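PDB 1HJS: beta-1,4-galactanase from Thielavia heterothallica, which hydrolyses the beta-1,4-galactosidic linkages of type I arabinogalactans as a family 53 glycoside hydrolase. Local coordinates for residues T147-H158 and W190-L201. Numbering follows the deposited sequence.
Sequences TENWANIARLLH and WWYTNVLKQGTL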
ATOM      1  N   THR A 147     -14.943   5.861 -12.474  1.00 12.81           N
ATOM      2  CA  THR A 147     -16.272   5.667 -11.903  1.00 13.57           C
ATOM      3  C   THR A 147     -17.123   6.776 -12.530  1.00 14.45           C
ATOM      4  O   THR A 147     -16.622   7.884 -12.734  1.00 14.41           O
ATOM      5  CB  THR A 147     -16.261   5.807 -10.359  1.00 13.64           C
ATOM      6  OG1 THR A 147     -15.545   6.989  -9.983  1.00 13.79           O
ATOM      7  CG2 THR A 147     -15.600   4.602  -9.717  1.00 13.04           C
ATOM      8  N   GLU A 148     -18.405   6.520 -12.801  1.00 14.90           N
ATOM      9  CA  GLU A 148     -19.073   5.256 -12.498  1.00 16.14           C
ATOM     10  C   GLU A 148     -19.181   4.225 -13.630  1.00 16.23           C
ATOM     11  O   GLU A 148     -20.236   3.617 -13.822  1.00 15.91           O
ATOM     12  CB  GLU A 148     -20.468   5.569 -11.951  1.00 17.88           C
ATOM     13  CG  GLU A 148     -20.442   6.537 -10.771  1.00 20.49           C
ATOM     14  CD  GLU A 148     -21.690   7.399 -10.684  1.00 22.65           C
ATOM     15  OE1 GLU A 148     -22.788   6.845 -10.488  1.00 23.98           O
ATOM     16  OE2 GLU A 148     -21.571   8.636 -10.816  1.00 24.87           O
ATOM     17  N   ASN A 149     -18.094   4.033 -14.372  1.00 15.88           N
ATOM     18  CA  ASN A 149     -18.045   3.036 -15.445  1.00 16.69           C
ATOM     19  C   ASN A 149     -17.826   1.684 -14.747  1.00 16.06           C
ATOM     20  O   ASN A 149     -16.795   1.037 -14.950  1.00 15.91           O
ATOM     21  CB  ASN A 149     -16.855   3.314 -16.381  1.00 17.89           C
ATOM     22  CG  ASN A 149     -17.238   4.114 -17.616  1.00 20.31           C
ATOM     23  OD1 ASN A 149     -16.398   4.812 -18.205  1.00 21.43           O
ATOM     24  ND2 ASN A 149     -18.492   4.003 -18.029  1.00 21.69           N
ATOM     25  N   TRP A 150     -18.789   1.265 -13.927  1.00 15.46           N
ATOM     26  CA  TRP A 150     -18.681   0.014 -13.176  1.00 15.04           C
ATOM     27  C   TRP A 150     -18.411  -1.216 -14.039  1.00 15.14           C
ATOM     28  O   TRP A 150     -17.600  -2.066 -13.678  1.00 14.36           O
ATOM     29  CB  TRP A 150     -19.951  -0.220 -12.349  1.00 15.04           C
ATOM     30  CG  TRP A 150     -20.251   0.889 -11.384  1.00 15.33           C
ATOM     31  CD1 TRP A 150     -21.378   1.662 -11.343  1.00 15.29           C
ATOM     32  CD2 TRP A 150     -19.417   1.342 -10.311  1.00 15.48           C
ATOM     33  NE1 TRP A 150     -21.299   2.566 -10.310  1.00 15.50           N
ATOM     34  CE2 TRP A 150     -20.105   2.390  -9.659  1.00 15.46           C
ATOM     35  CE3 TRP A 150     -18.154   0.959  -9.831  1.00 14.88           C
ATOM     36  CZ2 TRP A 150     -19.574   3.063  -8.553  1.00 15.41           C
ATOM     37  CZ3 TRP A 150     -17.625   1.628  -8.730  1.00 15.13           C
ATOM     38  CH2 TRP A 150     -18.338   2.670  -8.105  1.00 14.85           C
ATOM     39  N   ALA A 151     -19.101  -1.318 -15.172  1.00 14.90           N
ATOM     40  CA  ALA A 151     -18.906  -2.460 -16.055  1.00 15.18           C
ATOM     41  C   ALA A 151     -17.441  -2.553 -16.480  1.00 14.77           C
ATOM     42  O   ALA A 151     -16.834  -3.626 -16.427  1.00 15.38           O
ATOM     43  CB  ALA A 151     -19.812  -2.332 -17.287  1.00 15.36           C
ATOM     44  N   ASN A 152     -16.869  -1.425 -16.887  1.00 14.59           N
ATOM     45  CA  ASN A 152     -15.477  -1.389 -17.325  1.00 14.14           C
ATOM     46  C   ASN A 152     -14.513  -1.695 -16.182  1.00 14.03           C
ATOM     47  O   ASN A 152     -13.540  -2.422 -16.358  1.00 13.61           O
ATOM     48  CB  ASN A 152     -15.143  -0.019 -17.932  1.00 13.72           C
ATOM     49  CG  ASN A 152     -15.707   0.151 -19.338  1.00 14.58           C
ATOM     50  OD1 ASN A 152     -16.380  -0.738 -19.865  1.00 14.75           O
ATOM     51  ND2 ASN A 152     -15.428   1.291 -19.952  1.00 14.02           N
ATOM     52  N   ILE A 153     -14.781  -1.130 -15.012  1.00 14.09           N
ATOM     53  CA  ILE A 153     -13.930  -1.358 -13.847  1.00 14.07           C
ATOM     54  C   ILE A 153     -13.897  -2.842 -13.485  1.00 14.41           C
ATOM     55  O   ILE A 153     -12.827  -3.420 -13.290  1.00 14.60           O
ATOM     56  CB  ILE A 153     -14.435  -0.553 -12.632  1.00 13.79           C
ATOM     57  CG1 ILE A 153     -14.314   0.945 -12.925  1.00 12.94           C
ATOM     58  CG2 ILE A 153     -13.635  -0.926 -11.386  1.00 12.85           C
ATOM     59  CD1 ILE A 153     -14.917   1.826 -11.853  1.00 13.20           C
ATOM     60  N   ALA A 154     -15.072  -3.459 -13.402  1.00 14.41           N
ATOM     61  CA  ALA A 154     -15.150  -4.877 -13.067  1.00 15.11           C
ATOM     62  C   ALA A 154     -14.397  -5.705 -14.105  1.00 15.62           C
ATOM     63  O   ALA A 154     -13.671  -6.637 -13.764  1.00 14.88           O
ATOM     64  CB  ALA A 154     -16.612  -5.324 -12.995  1.00 14.96           C
ATOM     65  N   ARG A 155     -14.573  -5.354 -15.375  1.00 15.88           N
ATOM     66  CA  ARG A 155     -13.920  -6.069 -16.462  1.00 17.06           C
ATOM     67  C   ARG A 155     -12.401  -5.931 -16.388  1.00 16.35           C
ATOM     68  O   ARG A 155     -11.664  -6.907 -16.558  1.00 15.13           O
ATOM     69  CB  ARG A 155     -14.428  -5.541 -17.801  1.00 19.21           C
ATOM     70  CG  ARG A 155     -13.739  -6.138 -19.004  1.00 23.04           C
ATOM     71  CD  ARG A 155     -14.722  -6.901 -19.874  1.00 26.56           C
ATOM     72  NE  ARG A 155     -14.469  -6.646 -21.290  1.00 29.11           N
ATOM     73  CZ  ARG A 155     -15.217  -5.861 -22.058  1.00 29.89           C
ATOM     74  NH1 ARG A 155     -16.284  -5.247 -21.557  1.00 30.51           N
ATOM     75  NH2 ARG A 155     -14.887  -5.679 -23.326  1.00 30.17           N
ATOM     76  N   LEU A 156     -11.936  -4.713 -16.139  1.00 15.05           N
ATOM     77  CA  LEU A 156     -10.506  -4.464 -16.040  1.00 14.73           C
ATOM     78  C   LEU A 156      -9.899  -5.237 -14.869  1.00 14.20           C
ATOM     79  O   LEU A 156      -8.867  -5.897 -15.021  1.00 14.24           O
ATOM     80  CB  LEU A 156     -10.244  -2.961 -15.881  1.00 14.60           C
ATOM     81  CG  LEU A 156     -10.531  -2.097 -17.115  1.00 14.72           C
ATOM     82  CD1 LEU A 156     -10.472  -0.621 -16.738  1.00 14.82           C
ATOM     83  CD2 LEU A 156      -9.517  -2.409 -18.212  1.00 14.02           C
ATOM     84  N   LEU A 157     -10.538  -5.164 -13.705  1.00 13.50           N
ATOM     85  CA  LEU A 157     -10.030  -5.863 -12.528  1.00 13.39           C
ATOM     86  C   LEU A 157     -10.030  -7.379 -12.738  1.00 13.99           C
ATOM     87  O   LEU A 157      -9.129  -8.081 -12.263  1.00 13.62           O
ATOM     88  CB  LEU A 157     -10.847  -5.483 -11.286  1.00 12.33           C
ATOM     89  CG  LEU A 157     -10.700  -4.011 -10.875  1.00 12.60           C
ATOM     90  CD1 LEU A 157     -11.581  -3.715  -9.676  1.00 12.18           C
ATOM     91  CD2 LEU A 157      -9.242  -3.710 -10.549  1.00 12.04           C
ATOM     92  N   HIS A 158     -11.028  -7.883 -13.460  1.00 14.28           N
ATOM     93  CA  HIS A 158     -11.102  -9.318 -13.743  1.00 15.50           C
ATOM     94  C   HIS A 158      -9.890  -9.716 -14.583  1.00 15.39           C
ATOM     95  O   HIS A 158      -9.262 -10.749 -14.341  1.00 15.73           O
ATOM     96  CB  HIS A 158     -12.392  -9.650 -14.503  1.00 16.57           C
ATOM     97  CG  HIS A 158     -12.537 -11.101 -14.853  1.00 18.29           C
ATOM     98  ND1 HIS A 158     -12.807 -12.073 -13.913  1.00 19.07           N
ATOM     99  CD2 HIS A 158     -12.445 -11.743 -16.042  1.00 18.39           C
ATOM    100  CE1 HIS A 158     -12.878 -13.252 -14.509  1.00 18.65           C
ATOM    101  NE2 HIS A 158     -12.663 -13.078 -15.800  1.00 18.79           N
ATOM    102  N   TRP A 190     -20.287   1.393  -1.223  1.00 15.63           N
ATOM    103  CA  TRP A 190     -20.738   1.884  -2.520  1.00 15.82           C
ATOM    104  C   TRP A 190     -19.884   1.297  -3.651  1.00 15.64           C
ATOM    105  O   TRP A 190     -20.406   0.820  -4.663  1.00 14.91           O
ATOM    106  CB  TRP A 190     -20.646   3.412  -2.526  1.00 17.00           C
ATOM    107  CG  TRP A 190     -20.777   4.071  -3.868  1.00 17.73           C
ATOM    108  CD1 TRP A 190     -21.923   4.267  -4.587  1.00 18.32           C
ATOM    109  CD2 TRP A 190     -19.716   4.661  -4.632  1.00 18.61           C
ATOM    110  NE1 TRP A 190     -21.640   4.948  -5.752  1.00 19.02           N
ATOM    111  CE2 TRP A 190     -20.294   5.201  -5.804  1.00 19.00           C
ATOM    112  CE3 TRP A 190     -18.333   4.784  -4.440  1.00 19.04           C
ATOM    113  CZ2 TRP A 190     -19.536   5.857  -6.779  1.00 19.70           C
ATOM    114  CZ3 TRP A 190     -17.575   5.437  -5.412  1.00 20.31           C
ATOM    115  CH2 TRP A 190     -18.185   5.964  -6.570  1.00 19.91           C
ATOM    116  N   TRP A 191     -18.569   1.320  -3.463  1.00 14.42           N
ATOM    117  CA  TRP A 191     -17.644   0.826  -4.474  1.00 14.19           C
ATOM    118  C   TRP A 191     -17.755  -0.678  -4.724  1.00 13.93           C
ATOM    119  O   TRP A 191     -18.024  -1.106  -5.848  1.00 13.86           O
ATOM    120  CB  TRP A 191     -16.203   1.169  -4.077  1.00 13.79           C
ATOM    121  CG  TRP A 191     -15.231   1.089  -5.223  1.00 13.48           C
ATOM    122  CD1 TRP A 191     -14.861   2.107  -6.057  1.00 13.73           C
ATOM    123  CD2 TRP A 191     -14.510  -0.069  -5.658  1.00 13.19           C
ATOM    124  NE1 TRP A 191     -13.951   1.656  -6.980  1.00 13.69           N
ATOM    125  CE2 TRP A 191     -13.718   0.323  -6.760  1.00 13.12           C
ATOM    126  CE3 TRP A 191     -14.456  -1.403  -5.225  1.00 12.91           C
ATOM    127  CZ2 TRP A 191     -12.875  -0.569  -7.436  1.00 12.93           C
ATOM    128  CZ3 TRP A 191     -13.618  -2.292  -5.899  1.00 13.05           C
ATOM    129  CH2 TRP A 191     -12.839  -1.869  -6.992  1.00 12.73           C
ATOM    130  N   TYR A 192     -17.540  -1.478  -3.684  1.00 13.90           N
ATOM    131  CA  TYR A 192     -17.604  -2.932  -3.833  1.00 14.52           C
ATOM    132  C   TYR A 192     -18.965  -3.431  -4.316  1.00 14.79           C
ATOM    133  O   TYR A 192     -19.036  -4.332  -5.150  1.00 14.84           O
ATOM    134  CB  TYR A 192     -17.228  -3.621  -2.518  1.00 14.01           C
ATOM    135  CG  TYR A 192     -15.735  -3.611  -2.248  1.00 13.81           C
ATOM    136  CD1 TYR A 192     -14.855  -4.325  -3.067  1.00 13.76           C
ATOM    137  CD2 TYR A 192     -15.199  -2.865  -1.198  1.00 13.92           C
ATOM    138  CE1 TYR A 192     -13.474  -4.296  -2.846  1.00 13.56           C
ATOM    139  CE2 TYR A 192     -13.821  -2.826  -0.969  1.00 13.65           C
ATOM    140  CZ  TYR A 192     -12.968  -3.540  -1.795  1.00 14.23           C
ATOM    141  OH  TYR A 192     -11.606  -3.492  -1.573  1.00 13.52           O
ATOM    142  N   THR A 193     -20.039  -2.842  -3.807  1.00 15.42           N
ATOM    143  CA  THR A 193     -21.375  -3.262  -4.218  1.00 15.89           C
ATOM    144  C   THR A 193     -21.580  -3.071  -5.722  1.00 16.61           C
ATOM    145  O   THR A 193     -22.029  -3.984  -6.420  1.00 16.49           O
ATOM    146  CB  THR A 193     -22.464  -2.483  -3.461  1.00 16.24           C
ATOM    147  OG1 THR A 193     -22.375  -2.778  -2.060  1.00 16.19           O
ATOM    148  CG2 THR A 193     -23.852  -2.873  -3.969  1.00 16.43           C
ATOM    149  N   ASN A 194     -21.235  -1.891  -6.226  1.00 16.76           N
ATOM    150  CA  ASN A 194     -21.409  -1.602  -7.644  1.00 17.20           C
ATOM    151  C   ASN A 194     -20.459  -2.361  -8.561  1.00 17.35           C
ATOM    152  O   ASN A 194     -20.815  -2.708  -9.685  1.00 16.66           O
ATOM    153  CB  ASN A 194     -21.290  -0.099  -7.882  1.00 17.72           C
ATOM    154  CG  ASN A 194     -22.538   0.647  -7.459  1.00 18.75           C
ATOM    155  OD1 ASN A 194     -23.622   0.397  -7.984  1.00 18.94           O
ATOM    156  ND2 ASN A 194     -22.396   1.563  -6.506  1.00 18.81           N
ATOM    157  N   VAL A 195     -19.249  -2.620  -8.089  1.00 17.04           N
ATOM    158  CA  VAL A 195     -18.291  -3.359  -8.891  1.00 17.14           C
ATOM    159  C   VAL A 195     -18.677  -4.838  -8.971  1.00 17.22           C
ATOM    160  O   VAL A 195     -18.677  -5.427 -10.052  1.00 17.23           O
ATOM    161  CB  VAL A 195     -16.868  -3.236  -8.305  1.00 16.62           C
ATOM    162  CG1 VAL A 195     -15.926  -4.218  -8.988  1.00 17.08           C
ATOM    163  CG2 VAL A 195     -16.357  -1.813  -8.499  1.00 16.06           C
ATOM    164  N   LEU A 196     -19.024  -5.424  -7.830  1.00 17.73           N
ATOM    165  CA  LEU A 196     -19.373  -6.841  -7.775  1.00 19.27           C
ATOM    166  C   LEU A 196     -20.706  -7.208  -8.418  1.00 20.34           C
ATOM    167  O   LEU A 196     -20.897  -8.348  -8.842  1.00 20.48           O
ATOM    168  CB  LEU A 196     -19.351  -7.325  -6.322  1.00 18.95           C
ATOM    169  CG  LEU A 196     -17.961  -7.311  -5.671  1.00 19.32           C
ATOM    170  CD1 LEU A 196     -18.068  -7.650  -4.192  1.00 19.34           C
ATOM    171  CD2 LEU A 196     -17.060  -8.309  -6.387  1.00 19.87           C
ATOM    172  N   LYS A 197     -21.628  -6.253  -8.498  1.00 21.38           N
ATOM    173  CA  LYS A 197     -22.932  -6.530  -9.093  1.00 22.90           C
ATOM    174  C   LYS A 197     -22.848  -6.682 -10.611  1.00 22.97           C
ATOM    175  O   LYS A 197     -23.804  -7.113 -11.249  1.00 22.87           O
ATOM    176  CB  LYS A 197     -23.928  -5.422  -8.733  1.00 23.99           C
ATOM    177  CG  LYS A 197     -23.585  -4.068  -9.322  1.00 26.41           C
ATOM    178  CD  LYS A 197     -24.472  -2.956  -8.769  1.00 28.62           C
ATOM    179  CE  LYS A 197     -25.915  -3.098  -9.212  1.00 30.20           C
ATOM    180  NZ  LYS A 197     -26.743  -1.942  -8.738  1.00 31.51           N
ATOM    181  N   GLN A 198     -21.700  -6.337 -11.187  1.00 23.30           N
ATOM    182  CA  GLN A 198     -21.520  -6.442 -12.630  1.00 23.60           C
ATOM    183  C   GLN A 198     -21.448  -7.894 -13.101  1.00 24.70           C
ATOM    184  O   GLN A 198     -21.837  -8.208 -14.225  1.00 24.84           O
ATOM    185  CB  GLN A 198     -20.255  -5.697 -13.064  1.00 23.30           C
ATOM    186  CG  GLN A 198     -20.271  -4.213 -12.733  1.00 22.19           C
ATOM    187  CD  GLN A 198     -21.534  -3.524 -13.220  1.00 22.33           C
ATOM    188  OE1 GLN A 198     -21.891  -3.615 -14.395  1.00 21.17           O
ATOM    189  NE2 GLN A 198     -22.215  -2.827 -12.316  1.00 21.56           N
ATOM    190  N   GLY A 199     -20.945  -8.778 -12.245  1.00 24.86           N
ATOM    191  CA  GLY A 199     -20.858 -10.178 -12.614  1.00 25.92           C
ATOM    192  C   GLY A 199     -19.533 -10.642 -13.198  1.00 26.32           C
ATOM    193  O   GLY A 199     -19.178 -11.812 -13.058  1.00 27.85           O
ATOM    194  N   THR A 200     -18.802  -9.747 -13.857  1.00 25.71           N
ATOM    195  CA  THR A 200     -17.517 -10.113 -14.449  1.00 25.07           C
ATOM    196  C   THR A 200     -16.483 -10.394 -13.362  1.00 24.38           C
ATOM    197  O   THR A 200     -15.902 -11.480 -13.322  1.00 24.58           O
ATOM    198  CB  THR A 200     -16.998  -9.010 -15.384  1.00 25.43           C
ATOM    199  OG1 THR A 200     -16.998  -7.756 -14.693  1.00 26.22           O
ATOM    200  CG2 THR A 200     -17.884  -8.905 -16.618  1.00 26.10           C
ATOM    201  N   LEU A 201     -16.246  -9.423 -12.486  1.00 23.08           N
ATOM    202  CA  LEU A 201     -15.309  -9.635 -11.389  1.00 22.24           C
ATOM    203  C   LEU A 201     -16.086 -10.379 -10.312  1.00 21.91           C
ATOM    204  O   LEU A 201     -17.105  -9.888  -9.827  1.00 21.81           O
ATOM    205  CB  LEU A 201     -14.807  -8.305 -10.819  1.00 21.33           C
ATOM    206  CG  LEU A 201     -13.843  -8.455  -9.634  1.00 20.83           C
ATOM    207  CD1 LEU A 201     -12.515  -9.017 -10.123  1.00 20.49           C
ATOM    208  CD2 LEU A 201     -13.625  -7.113  -8.960  1.00 20.75           C
TER
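W150, in the first turn of helix 150-158, is the knob that enters a hole formed by W190, W191, N194 and V195 of helix 190-196. Its CB lies 3.5 Å from Q198 NE2, an amide anchored by a nearly straight hydrogen bond to N194 O. With CG anti to the carbonyl carbon, the indole lies over N194, whose CB makes a CH-pi contact with the five-membered ring: W150 CE2 is 3.3 Å from N194 CB, CD2 scarcely farther, CG and CD1 more distant, and NE1 is near N194 CB and CG. The N194 amide lies over the same face, nearly parallel to the indole, and ND2 gives a bent hydrogen bond to W190 O, which also accepts from N194 N on the opposite face of that carbonyl. Farther out, W150 CE3 meets V195 CG2 at 3.6 Å and CZ3 reaches W191 CD1. At the far rim W150 CZ2 comes to 3.3 Å from W190 CZ2, and W150 CH2 sits over W190 CH2. One indole edge thus serves two T-shaped pairs, with planes 77° apart at W190 and 84° at W191. The two helices, which follow strands 129-132 and 174-179 of the TIM barrel, cross here at -82°. With an alanine here, the faces of W190 and W191 would probably lose the edge they share and a gap would open above N194. Beyond the indole, A154 CB packs on V195 O and Q198 CB, L157 CD1 touches the edge of W191 at CH2, and L201 CD2 lies 4.0 Å from L157 CB. H158 ND1 is hydrogen-bonded to D205.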